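Local coordinates for intimin (Escherichia coli O127:H6 str. E2348/69, PDB 6TQD), which acts as a bacterial adhesin of the attaching and effacing type, with an extracellular passenger of Ig-like domains that stays extended and probably projects its tip from the cell, at residues 5-10 with 81-85; 34-39 with 59-63; 64-69 with 98-102; 147-151 with 171-175. All blocks are in the same frame, centred on the assembly; numbering follows the deposited sequence.

How the interactions relate
Interactions 1, 2 and 3 belong to the N-terminal sandwich and interaction 4 to the following bacterial Ig-like domain, about 47 Å from interaction 1 between centres. Each joins opposed sheets by side chains, with no clear direct hydrogen bond across. Interactions 1 and 2 touch: strands 81-85 and 34-39 are neighbours in one sheet, and Tyr84 O sits 2.8 Å from Asp35 N. Both mix apolar packing with a bridging water, interaction 2 being the surface contact and interaction 1 partly buried. Segments 59-63 and 64-69 run on along strand 62-65, leading into the buried, mainly apolar packing of interaction 3. Interaction 4, also buried, turns on a phenylalanine ring.

Interaction 1: 5-10 with 81-85; sequences ILSLNI and ARAYD. With NA (sodium ion), chain I.
Leu8 and Ala83 face each other between strands 6-9 and 81-85, which pass 7.3 Å apart in nearly antiparallel directions, 152° between them. The strands belong to different sheets and share no hydrogen bond; strand 6-9 pairs with strand 21-30, whereas 81-85 bonds to strands 34-40 and 90-101. Side chains fill the space between. Leu8 holds CG anti to its backbone N (chi1 173°), which carries CD2 down onto the opposite strand, 3.4 Å from Ala81 O and 4.0 Å from Ala81 CB. Closer to its own backbone, Leu8 CB rests 4.3 Å from Ala83 CB. Leu6 repeats this shape two residues earlier: its CD2 comes within 3.6 Å of Ala83 O and also packs on Asp85 CB. Ile10 ends the row with CD1 lying 4.2 Å from Ala81 CB. Because Ala81 and Ala83 are so short, the leucine methyls reach the backbone itself.

At the other end the contact turns polar. A water donates to Ile5 O and, at 2.6 Å, to Asp85 OD2, while Asp85 OD1 accepts the backbone N-H groups of Asn87 and Asn89, tying the carboxylate to the turn that follows. Past the apolar row, Ile10 O binds a sodium ion at 2.4 Å, with four waters completing its observed ligands. The chemistry implies an apolar seam in a two-sheet beta sandwich, consistent with an Ig-like fold, with water, turn amides and a hydrated sodium ion meeting polar groups at its two ends.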
loop_
_atom_site.group_PDB
_atom_site.type_symbol
_atom_site.label_atom_id
_atom_site.label_comp_id
_atom_site.label_asym_id
_atom_site.label_seq_id
_atom_site.Cartn_x
_atom_site.Cartn_y
_atom_site.Cartn_z
ATOM N N ILE A 5 -37.574 -2.683 -2.031
ATOM C CA ILE A 5 -37.889 -1.398 -1.416
ATOM C C ILE A 5 -36.656 -0.506 -1.322
ATOM O O ILE A 5 -36.723 0.689 -1.628
ATOM C CB ILE A 5 -38.578 -1.593 -0.049
ATOM C CG1 ILE A 5 -40.003 -2.121 -0.255
ATOM C CG2 ILE A 5 -38.582 -0.284 0.746
ATOM C CD1 ILE A 5 -40.732 -2.472 1.023
ATOM N N LEU A 6 -35.501 -1.054 -0.929
ATOM C CA LEU A 6 -34.324 -0.215 -0.706
ATOM C C LEU A 6 -33.073 -1.069 -0.784
ATOM O O LEU A 6 -32.956 -2.048 -0.039
ATOM C CB LEU A 6 -34.417 0.448 0.670
ATOM C CG LEU A 6 -33.279 1.384 1.048
ATOM C CD1 LEU A 6 -33.118 2.470 0.001
ATOM C CD2 LEU A 6 -33.528 1.972 2.430
ATOM N N SER A 7 -32.149 -0.701 -1.662
ATOM C CA SER A 7 -30.874 -1.399 -1.775
ATOM C C SER A 7 -29.736 -0.391 -1.888
ATOM O O SER A 7 -29.908 0.724 -2.397
ATOM C CB SER A 7 -30.835 -2.338 -2.990
ATOM O OG SER A 7 -30.829 -1.618 -4.207
ATOM N N LEU A 8 -28.573 -0.787 -1.368
ATOM C CA LEU A 8 -27.329 -0.033 -1.467
ATOM C C LEU A 8 -26.228 -0.976 -1.932
ATOM O O LEU A 8 -26.050 -2.059 -1.365
ATOM C CB LEU A 8 -26.961 0.537 -0.100
ATOM C CG LEU A 8 -25.602 1.230 0.019
ATOM C CD1 LEU A 8 -25.525 2.468 -0.862
ATOM C CD2 LEU A 8 -25.325 1.592 1.484
ATOM N N ASN A 9 -25.494 -0.573 -2.961
ATOM C CA ASN A 9 -24.319 -1.299 -3.417
ATOM C C ASN A 9 -23.159 -0.327 -3.551
ATOM O O ASN A 9 -23.352 0.831 -3.930
ATOM C CB ASN A 9 -24.570 -2.006 -4.756
ATOM C CG ASN A 9 -25.494 -3.230 -4.614
ATOM O OD1 ASN A 9 -26.715 -3.096 -4.495
ATOM N ND2 ASN A 9 -24.912 -4.429 -4.635
ATOM N N ILE A 10 -21.967 -0.807 -3.213
ATOM C CA ILE A 10 -20.731 -0.043 -3.323
ATOM C C ILE A 10 -19.819 -0.796 -4.274
ATOM O O ILE A 10 -19.146 -1.743 -3.880
ATOM C CB ILE A 10 -20.080 0.172 -1.943
ATOM C CG1 ILE A 10 -21.100 0.824 -0.996
ATOM C CG2 ILE A 10 -18.809 1.019 -2.088
ATOM C CD1 ILE A 10 -20.565 1.173 0.380
ATOM N N ALA A 81 -21.538 1.498 5.380
ATOM C CA ALA A 81 -22.553 2.486 5.071
ATOM C C ALA A 81 -23.910 1.820 5.024
ATOM O O ALA A 81 -24.056 0.731 4.478
ATOM C CB ALA A 81 -22.314 3.115 3.702
ATOM N N ARG A 82 -24.915 2.510 5.544
ATOM C CA ARG A 82 -26.292 2.061 5.514
ATOM C C ARG A 82 -27.134 3.200 4.964
ATOM O O ARG A 82 -27.056 4.329 5.458
ATOM C CB ARG A 82 -26.755 1.676 6.919
ATOM C CG ARG A 82 -28.133 1.027 6.974
ATOM C CD ARG A 82 -28.586 0.783 8.409
ATOM N NE ARG A 82 -27.839 -0.245 9.144
ATOM C CZ ARG A 82 -28.066 -1.556 9.061
ATOM N NH1 ARG A 82 -28.987 -2.023 8.228
ATOM N NH2 ARG A 82 -27.389 -2.401 9.819
ATOM N N ALA A 83 -27.951 2.907 3.962
ATOM C CA ALA A 83 -28.871 3.896 3.417
ATOM C C ALA A 83 -30.212 3.807 4.127
ATOM O O ALA A 83 -30.649 2.724 4.525
ATOM C CB ALA A 83 -29.065 3.675 1.923
ATOM N N TYR A 84 -30.866 4.965 4.298
ATOM C CA TYR A 84 -32.220 5.028 4.818
ATOM C C TYR A 84 -33.106 5.761 3.816
ATOM O O TYR A 84 -32.682 6.766 3.214
ATOM C CB TYR A 84 -32.313 5.801 6.134
ATOM C CG TYR A 84 -31.777 5.064 7.333
ATOM C CD1 TYR A 84 -30.425 5.009 7.572
ATOM C CD2 TYR A 84 -32.628 4.437 8.236
ATOM C CE1 TYR A 84 -29.921 4.350 8.667
ATOM C CE2 TYR A 84 -32.130 3.772 9.344
ATOM C CZ TYR A 84 -30.767 3.741 9.551
ATOM O OH TYR A 84 -30.219 3.089 10.645
ATOM N N ASP A 85 -34.347 5.302 3.690
ATOM C CA ASP A 85 -35.328 5.980 2.846
ATOM C C ASP A 85 -36.187 6.922 3.685
ATOM O O ASP A 85 -36.062 7.012 4.907
ATOM C CB ASP A 85 -36.144 4.984 2.022
ATOM C CG ASP A 85 -37.118 4.150 2.842
ATOM O OD1 ASP A 85 -37.426 4.516 3.991
ATOM O OD2 ASP A 85 -37.591 3.122 2.306
HETATM NA NA NA I . -17.911 -3.632 -3.027
HETATM O O HOH W 1 -37.227 3.027 -0.264
HETATM O O HOH W 2 -16.239 -5.652 -2.550
HETATM O O HOH W 3 -16.091 -3.760 -4.626
HETATM O O HOH W 4 -17.142 -2.197 -1.498
HETATM O O HOH W 5 -19.445 -3.713 -0.918
#

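Interaction 2: 34-39 with 59-63; sequences LDRIVW and AQDYQ
Trp39 and Tyr62 make the tightest part of this contact, an edge-to-face pair with planes 58° apart. The indole presents its five-membered-ring edge, and NE1 stands 3.3 Å above the tyrosine plane over the ring centre, its N-H directed at the pi face. Tyr62 places CG anti to its own carbonyl carbon (chi1 -76°), laying the ring along strand 34-39, where CE1 also meets Ile37 CB at 3.8 Å. Ile37 CG1 keeps within reach of the same ring and packs 3.6 Å from Ala59 O.

The side toward 59-60 is looser. Leu34 CD2 touches Gln60 CB at 3.9 Å and Ala59 CB at 4.3 Å, the leucine lying nearly perpendicular to the glutamine. Here a water does the joining: it takes the N-H of Ile37, donates to Ala59 O at 2.6 Å, and hydrogen-bonds Tyr62 OH at 2.7 Å from the edge of the ring, in its plane. One molecule thus links an amide, a carbonyl and a phenol.

Asp35 and Arg36, joined by a salt bridge, point away from 59-63; both face Tyr84 of the adjoining strand in a classic beta bulge, and Arg36 makes a cation-pi contact with its ring. The contact lies between two sheets: strand 34-40 is an edge strand beside 76-85, while strand 62-65 runs between 21-30 and 50-53, where His53 stacks edge-to-face with Tyr62 and Ile51 touches both aromatic side chains.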
loop_
_atom_site.group_PDB
_atom_site.type_symbol
_atom_site.label_atom_id
_atom_site.label_comp_id
_atom_site.label_asym_id
_atom_site.label_seq_id
_atom_site.Cartn_x
_atom_site.Cartn_y
_atom_site.Cartn_z
ATOM N N LEU A 34 -34.512 8.169 -1.285
ATOM C CA LEU A 34 -33.396 8.159 -0.356
ATOM C C LEU A 34 -33.482 9.355 0.582
ATOM O O LEU A 34 -33.754 10.484 0.154
ATOM C CB LEU A 34 -32.078 8.210 -1.128
ATOM C CG LEU A 34 -30.782 8.270 -0.309
ATOM C CD1 LEU A 34 -30.545 6.979 0.456
ATOM C CD2 LEU A 34 -29.579 8.598 -1.198
ATOM N N ASP A 35 -33.280 9.099 1.875
ATOM C CA ASP A 35 -33.184 10.161 2.865
ATOM C C ASP A 35 -31.741 10.491 3.225
ATOM O O ASP A 35 -31.365 11.669 3.267
ATOM C CB ASP A 35 -33.986 9.783 4.121
ATOM C CG ASP A 35 -33.968 10.878 5.177
ATOM O OD1 ASP A 35 -34.695 11.871 5.006
ATOM O OD2 ASP A 35 -33.203 10.743 6.159
ATOM N N ARG A 36 -30.916 9.477 3.486
ATOM C CA ARG A 36 -29.563 9.721 3.971
ATOM C C ARG A 36 -28.759 8.432 3.937
ATOM O O ARG A 36 -29.305 7.330 3.801
ATOM C CB ARG A 36 -29.594 10.246 5.406
ATOM C CG ARG A 36 -30.090 9.211 6.388
ATOM C CD ARG A 36 -30.302 9.809 7.750
ATOM N NE ARG A 36 -30.642 8.798 8.749
ATOM C CZ ARG A 36 -31.837 8.253 8.899
ATOM N NH1 ARG A 36 -32.840 8.595 8.103
ATOM N NH2 ARG A 36 -32.025 7.353 9.857
ATOM N N ILE A 37 -27.436 8.594 4.076
ATOM C CA ILE A 37 -26.485 7.515 4.284
ATOM C C ILE A 37 -25.861 7.729 5.659
ATOM O O ILE A 37 -25.450 8.853 5.984
ATOM C CB ILE A 37 -25.367 7.527 3.220
ATOM C CG1 ILE A 37 -25.922 7.617 1.796
ATOM C CG2 ILE A 37 -24.494 6.313 3.384
ATOM C CD1 ILE A 37 -26.756 6.426 1.359
ATOM N N VAL A 38 -25.759 6.660 6.440
ATOM C CA VAL A 38 -25.161 6.690 7.772
ATOM C C VAL A 38 -23.936 5.780 7.792
ATOM O O VAL A 38 -24.016 4.603 7.407
ATOM C CB VAL A 38 -26.177 6.263 8.849
ATOM C CG1 VAL A 38 -25.504 6.146 10.194
ATOM C CG2 VAL A 38 -27.336 7.258 8.917
ATOM N N TRP A 39 -22.803 6.322 8.245
ATOM C CA TRP A 39 -21.515 5.649 8.153
ATOM C C TRP A 39 -20.954 5.284 9.520
ATOM O O TRP A 39 -21.092 6.043 10.481
ATOM C CB TRP A 39 -20.460 6.557 7.495
ATOM C CG TRP A 39 -20.676 6.829 6.072
ATOM C CD1 TRP A 39 -21.397 7.857 5.547
ATOM C CD2 TRP A 39 -20.171 6.081 4.961
ATOM N NE1 TRP A 39 -21.374 7.803 4.175
ATOM C CE2 TRP A 39 -20.624 6.726 3.786
ATOM C CE3 TRP A 39 -19.359 4.947 4.847
ATOM C CZ2 TRP A 39 -20.304 6.268 2.519
ATOM C CZ3 TRP A 39 -19.043 4.483 3.569
ATOM C CH2 TRP A 39 -19.519 5.140 2.435
ATOM N N ALA A 59 -27.664 13.746 -1.175
ATOM C CA ALA A 59 -27.605 12.943 0.040
ATOM C C ALA A 59 -26.712 11.713 -0.084
ATOM O O ALA A 59 -26.499 11.034 0.928
ATOM C CB ALA A 59 -29.012 12.486 0.434
ATOM N N GLN A 60 -26.192 11.397 -1.275
ATOM C CA GLN A 60 -25.336 10.225 -1.419
ATOM C C GLN A 60 -23.911 10.567 -1.837
ATOM O O GLN A 60 -23.172 9.671 -2.273
ATOM C CB GLN A 60 -25.907 9.195 -2.407
ATOM C CG GLN A 60 -25.983 9.657 -3.849
ATOM C CD GLN A 60 -26.186 8.497 -4.810
ATOM O OE1 GLN A 60 -25.224 7.973 -5.376
ATOM N NE2 GLN A 60 -27.426 8.085 -4.990
ATOM N N ASP A 61 -23.500 11.830 -1.717
ATOM C CA ASP A 61 -22.196 12.287 -2.199
ATOM C C ASP A 61 -21.233 12.361 -1.019
ATOM O O ASP A 61 -21.239 13.335 -0.259
ATOM C CB ASP A 61 -22.327 13.643 -2.885
ATOM C CG ASP A 61 -21.032 14.104 -3.524
ATOM O OD1 ASP A 61 -20.093 13.287 -3.626
ATOM O OD2 ASP A 61 -20.952 15.287 -3.918
ATOM N N TYR A 62 -20.386 11.340 -0.888
ATOM C CA TYR A 62 -19.442 11.232 0.209
ATOM C C TYR A 62 -18.035 11.020 -0.326
ATOM O O TYR A 62 -17.833 10.604 -1.468
ATOM C CB TYR A 62 -19.822 10.061 1.131
ATOM C CG TYR A 62 -20.986 10.418 2.008
ATOM C CD1 TYR A 62 -22.296 10.237 1.570
ATOM C CD2 TYR A 62 -20.784 10.960 3.256
ATOM C CE1 TYR A 62 -23.360 10.596 2.370
ATOM C CE2 TYR A 62 -21.824 11.294 4.065
ATOM C CZ TYR A 62 -23.119 11.129 3.608
ATOM O OH TYR A 62 -24.164 11.474 4.430
ATOM N N GLN A 63 -17.069 11.321 0.523
ATOM C CA GLN A 63 -15.663 11.149 0.189
ATOM C C GLN A 63 -14.920 10.693 1.432
ATOM O O GLN A 63 -15.333 10.961 2.564
ATOM C CB GLN A 63 -15.046 12.455 -0.316
ATOM C CG GLN A 63 -15.040 13.578 0.701
ATOM C CD GLN A 63 -14.838 14.948 0.061
ATOM O OE1 GLN A 63 -14.871 15.091 -1.163
ATOM N NE2 GLN A 63 -14.596 15.950 0.892
HETATM O O HOH W 6 -26.650 11.418 3.465
#

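Interaction 3: 64-69 with 98-102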
loop_
_atom_site.group_PDB
_atom_site.type_symbol
_atom_site.label_atom_id
_atom_site.label_comp_id
_atom_site.label_asym_id
_atom_site.label_seq_id
_atom_site.Cartn_x
_atom_site.Cartn_y
_atom_site.Cartn_z
ATOM N N ALA A 64 -13.808 10.011 1.213
ATOM C CA ALA A 64 -12.949 9.563 2.290
ATOM C C ALA A 64 -11.698 10.427 2.299
ATOM O O ALA A 64 -11.101 10.662 1.243
ATOM C CB ALA A 64 -12.567 8.095 2.106
ATOM N N ILE A 65 -11.337 10.914 3.478
ATOM C CA ILE A 65 -10.049 11.551 3.730
ATOM C C ILE A 65 -9.153 10.465 4.304
ATOM O O ILE A 65 -9.405 9.953 5.396
ATOM C CB ILE A 65 -10.179 12.732 4.693
ATOM C CG1 ILE A 65 -11.288 13.690 4.237
ATOM C CG2 ILE A 65 -8.832 13.445 4.814
ATOM C CD1 ILE A 65 -11.202 14.113 2.794
ATOM N N LEU A 66 -8.110 10.100 3.563
ATOM C CA LEU A 66 -7.281 8.974 3.958
ATOM C C LEU A 66 -6.268 9.392 5.019
ATOM O O LEU A 66 -5.735 10.506 4.966
ATOM C CB LEU A 66 -6.557 8.419 2.735
ATOM C CG LEU A 66 -7.343 7.359 1.945
ATOM C CD1 LEU A 66 -8.717 7.866 1.549
ATOM C CD2 LEU A 66 -6.580 6.888 0.719
ATOM N N PRO A 67 -6.003 8.541 6.003
ATOM C CA PRO A 67 -4.994 8.881 7.016
ATOM C C PRO A 67 -3.581 8.834 6.441
ATOM O O PRO A 67 -3.354 8.446 5.293
ATOM C CB PRO A 67 -5.187 7.809 8.090
ATOM C CG PRO A 67 -5.756 6.661 7.375
ATOM C CD PRO A 67 -6.627 7.237 6.277
ATOM N N ALA A 68 -2.626 9.242 7.270
ATOM C CA ALA A 68 -1.223 9.052 6.943
ATOM C C ALA A 68 -0.879 7.569 6.906
ATOM O O ALA A 68 -1.476 6.746 7.601
ATOM C CB ALA A 68 -0.337 9.753 7.968
ATOM N N TYR A 69 0.108 7.236 6.085
ATOM C CA TYR A 69 0.559 5.860 5.969
ATOM C C TYR A 69 1.266 5.445 7.250
ATOM O O TYR A 69 2.048 6.212 7.824
ATOM C CB TYR A 69 1.529 5.754 4.800
ATOM C CG TYR A 69 2.029 4.373 4.491
ATOM C CD1 TYR A 69 1.266 3.469 3.772
ATOM C CD2 TYR A 69 3.283 3.961 4.928
ATOM C CE1 TYR A 69 1.741 2.204 3.484
ATOM C CE2 TYR A 69 3.765 2.711 4.644
ATOM C CZ TYR A 69 2.992 1.828 3.927
ATOM O OH TYR A 69 3.484 0.575 3.649
ATOM N N ILE A 98 -10.907 0.554 2.369
ATOM C CA ILE A 98 -10.045 1.663 1.980
ATOM C C ILE A 98 -8.611 1.257 2.296
ATOM O O ILE A 98 -8.284 0.950 3.450
ATOM C CB ILE A 98 -10.437 2.951 2.720
ATOM C CG1 ILE A 98 -11.882 3.335 2.352
ATOM C CG2 ILE A 98 -9.457 4.089 2.427
ATOM C CD1 ILE A 98 -12.507 4.359 3.269
ATOM N N THR A 99 -7.764 1.248 1.276
ATOM C CA THR A 99 -6.358 0.895 1.425
ATOM C C THR A 99 -5.515 2.125 1.136
ATOM O O THR A 99 -5.722 2.801 0.123
ATOM C CB THR A 99 -5.987 -0.236 0.475
ATOM O OG1 THR A 99 -6.826 -1.371 0.750
ATOM C CG2 THR A 99 -4.534 -0.644 0.665
ATOM N N VAL A 100 -4.554 2.394 2.009
ATOM C CA VAL A 100 -3.735 3.596 1.970
ATOM C C VAL A 100 -2.344 3.191 1.507
ATOM O O VAL A 100 -1.712 2.304 2.103
ATOM C CB VAL A 100 -3.678 4.268 3.352
ATOM C CG1 VAL A 100 -2.735 5.454 3.332
ATOM C CG2 VAL A 100 -5.065 4.702 3.766
ATOM N N LEU A 101 -1.878 3.836 0.451
ATOM C CA LEU A 101 -0.520 3.693 -0.050
ATOM C C LEU A 101 0.310 4.898 0.369
ATOM O O LEU A 101 -0.207 5.988 0.608
ATOM C CB LEU A 101 -0.522 3.566 -1.569
ATOM C CG LEU A 101 -1.126 2.292 -2.170
ATOM C CD1 LEU A 101 -2.649 2.309 -2.138
ATOM C CD2 LEU A 101 -0.638 2.091 -3.590
ATOM N N SER A 102 1.618 4.687 0.468
ATOM C CA SER A 102 2.505 5.772 0.861
ATOM C C SER A 102 2.770 6.702 -0.320
ATOM O O SER A 102 2.529 6.362 -1.481
ATOM C CB SER A 102 3.811 5.186 1.394
ATOM O OG SER A 102 4.625 4.764 0.315
#
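Leu66 and Val100 are at the centre of an apolar group that fills the space between segments 64-69 and 98-102. Leu66 CG lies 3.9 Å from Val100 CG2 and equally close to Ile98 CG2, resting over the gap between the two methyls; the leucine and valine lie alongside one another and point opposite ways. Val100 holds CG1 anti to its backbone N (chi1 175°). This splits its two methyls between different partners: CG1 approaches Pro67 O at 3.6 Å, and CG2 packs on Leu66 and on the proline ring at CD. Farther back along the strands, Ala64 CB meets Ile98 CD1 at 3.9 Å.

These residues face inward between the two sheets of a beta sandwich, consistent with an Ig-like fold. The chain leaves strand 62-65 at Leu66 and follows the end of strand 90-101 as an irregular segment, so this end of the sandwich is packed by loop as well as by strand; Tyr77 of strand 76-85 lies against both Pro67 and Val100.

The aromatic contacts are gathered at the far end. Ser102 CB sits over one face of the Tyr69 ring, 3.7 Å from the centroid and 14° off the normal, a CH-pi contact in which the serine methylene does the touching. Val100 O approaches the same ring differently, at its edge and in its plane, 3.6 Å from Tyr69 CD1.

Polar bonds hold the backbones from outside the pair: Tyr69 N donates to Glu18 OE2, and Ser102 N to Gln105 OE1, just beyond the end of strand 90-101.

Interaction 4: 147-151 with 171-175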
loop_
_atom_site.group_PDB
_atom_site.type_symbol
_atom_site.label_atom_id
_atom_site.label_comp_id
_atom_site.label_asym_id
_atom_site.label_seq_id
_atom_site.Cartn_x
_atom_site.Cartn_y
_atom_site.Cartn_z
ATOM N N PRO A 147 9.097 -10.958 -11.305
ATOM C CA PRO A 147 10.553 -10.730 -11.349
ATOM C C PRO A 147 10.933 -9.384 -10.751
ATOM O O PRO A 147 10.354 -8.352 -11.089
ATOM C CB PRO A 147 10.880 -10.775 -12.848
ATOM C CG PRO A 147 9.719 -11.484 -13.485
ATOM C CD PRO A 147 8.526 -11.147 -12.650
ATOM N N VAL A 148 11.945 -9.398 -9.892
ATOM C CA VAL A 148 12.480 -8.197 -9.260
ATOM C C VAL A 148 13.923 -8.044 -9.702
ATOM O O VAL A 148 14.703 -8.991 -9.599
ATOM C CB VAL A 148 12.400 -8.289 -7.730
ATOM C CG1 VAL A 148 12.973 -7.056 -7.107
ATOM C CG2 VAL A 148 10.953 -8.494 -7.274
ATOM N N SER A 149 14.282 -6.851 -10.171
ATOM C CA SER A 149 15.626 -6.546 -10.639
ATOM C C SER A 149 16.389 -5.815 -9.547
ATOM O O SER A 149 15.867 -4.865 -8.957
ATOM C CB SER A 149 15.564 -5.657 -11.884
ATOM O OG SER A 149 15.053 -6.375 -12.991
ATOM N N PHE A 150 17.626 -6.255 -9.292
ATOM C CA PHE A 150 18.473 -5.691 -8.252
ATOM C C PHE A 150 19.695 -5.015 -8.865
ATOM O O PHE A 150 20.288 -5.528 -9.820
ATOM C CB PHE A 150 18.964 -6.762 -7.271
ATOM C CG PHE A 150 17.854 -7.550 -6.637
ATOM C CD1 PHE A 150 17.705 -8.898 -6.925
ATOM C CD2 PHE A 150 16.983 -6.959 -5.742
ATOM C CE1 PHE A 150 16.701 -9.626 -6.340
ATOM C CE2 PHE A 150 15.965 -7.684 -5.162
ATOM C CZ PHE A 150 15.830 -9.030 -5.459
ATOM N N ASN A 151 20.073 -3.866 -8.313
ATOM C CA ASN A 151 21.191 -3.103 -8.847
ATOM C C ASN A 151 21.869 -2.316 -7.737
ATOM O O ASN A 151 21.209 -1.815 -6.828
ATOM C CB ASN A 151 20.715 -2.134 -9.939
ATOM C CG ASN A 151 20.265 -2.849 -11.195
ATOM O OD1 ASN A 151 19.068 -3.040 -11.422
ATOM N ND2 ASN A 151 21.224 -3.261 -12.014
ATOM N N LYS A 171 7.831 -12.029 -1.793
ATOM C CA LYS A 171 9.182 -11.682 -1.369
ATOM C C LYS A 171 10.237 -12.291 -2.286
ATOM O O LYS A 171 10.135 -13.452 -2.696
ATOM C CB LYS A 171 9.418 -12.118 0.082
ATOM C CG LYS A 171 8.451 -11.437 1.059
ATOM C CD LYS A 171 8.910 -11.566 2.501
ATOM C CE LYS A 171 7.884 -10.981 3.464
ATOM N NZ LYS A 171 7.567 -9.555 3.181
ATOM N N ALA A 172 11.243 -11.489 -2.622
ATOM C CA ALA A 172 12.408 -11.928 -3.389
ATOM C C ALA A 172 13.661 -11.445 -2.670
ATOM O O ALA A 172 13.667 -10.354 -2.107
ATOM C CB ALA A 172 12.364 -11.339 -4.803
ATOM N N THR A 173 14.727 -12.252 -2.691
ATOM C CA THR A 173 15.920 -11.952 -1.909
ATOM C C THR A 173 17.173 -11.956 -2.780
ATOM O O THR A 173 17.204 -12.538 -3.872
ATOM C CB THR A 173 16.109 -12.924 -0.728
ATOM O OG1 THR A 173 16.280 -14.265 -1.213
ATOM C CG2 THR A 173 14.926 -12.880 0.221
ATOM N N VAL A 174 18.207 -11.290 -2.263
ATOM C CA VAL A 174 19.522 -11.242 -2.904
ATOM C C VAL A 174 20.533 -10.956 -1.801
ATOM O O VAL A 174 20.188 -10.397 -0.763
ATOM C CB VAL A 174 19.556 -10.157 -4.008
ATOM C CG1 VAL A 174 19.411 -8.768 -3.405
ATOM C CG2 VAL A 174 20.828 -10.264 -4.836
ATOM N N THR A 175 21.801 -11.335 -2.026
ATOM C CA THR A 175 22.848 -11.063 -1.047
ATOM C C THR A 175 23.882 -10.100 -1.625
ATOM O O THR A 175 24.035 -9.974 -2.842
ATOM C CB THR A 175 23.554 -12.333 -0.547
ATOM O OG1 THR A 175 24.445 -12.829 -1.552
ATOM C CG2 THR A 175 22.536 -13.414 -0.176
#
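Phe150 is the main bump of this contact, its flat ring laid over the shoulder of Val174 on the facing strand. Val174 turns CG1 between its backbone N and carbonyl carbon (chi1 66°), raising that methyl to 3.7 Å from the ring centroid and only 8° off the normal, a nearly central CH-pi contact. Val174 CB fits beneath the ring's rim, 3.7 Å from Phe150 CD1. On the opposite face the ring is backed by Val148 O, 3.8 Å above the plane and offset toward the rim, so the phenyl lies between its own strand's carbonyl and the valine methyl across.

Strands 147-151 and 171-175 cross at -29° with their axes 8.2 Å apart, face to face in the two sheets of the bacterial Ig-like sandwich and too far for backbone pairing.

Short Ala172 provides the hollow beside this bump. Val148 CG2 settles against Ala172 CB at 4.0 Å, and the tip of the phenyl, CZ, reaches the same methyl at 4.2 Å from a direction roughly at right angles to it. Ala188 of strand 182-189 touches both Val148 and Phe150, and Val136 of strand 130-138 meets Val148 from the sheet of 171-175.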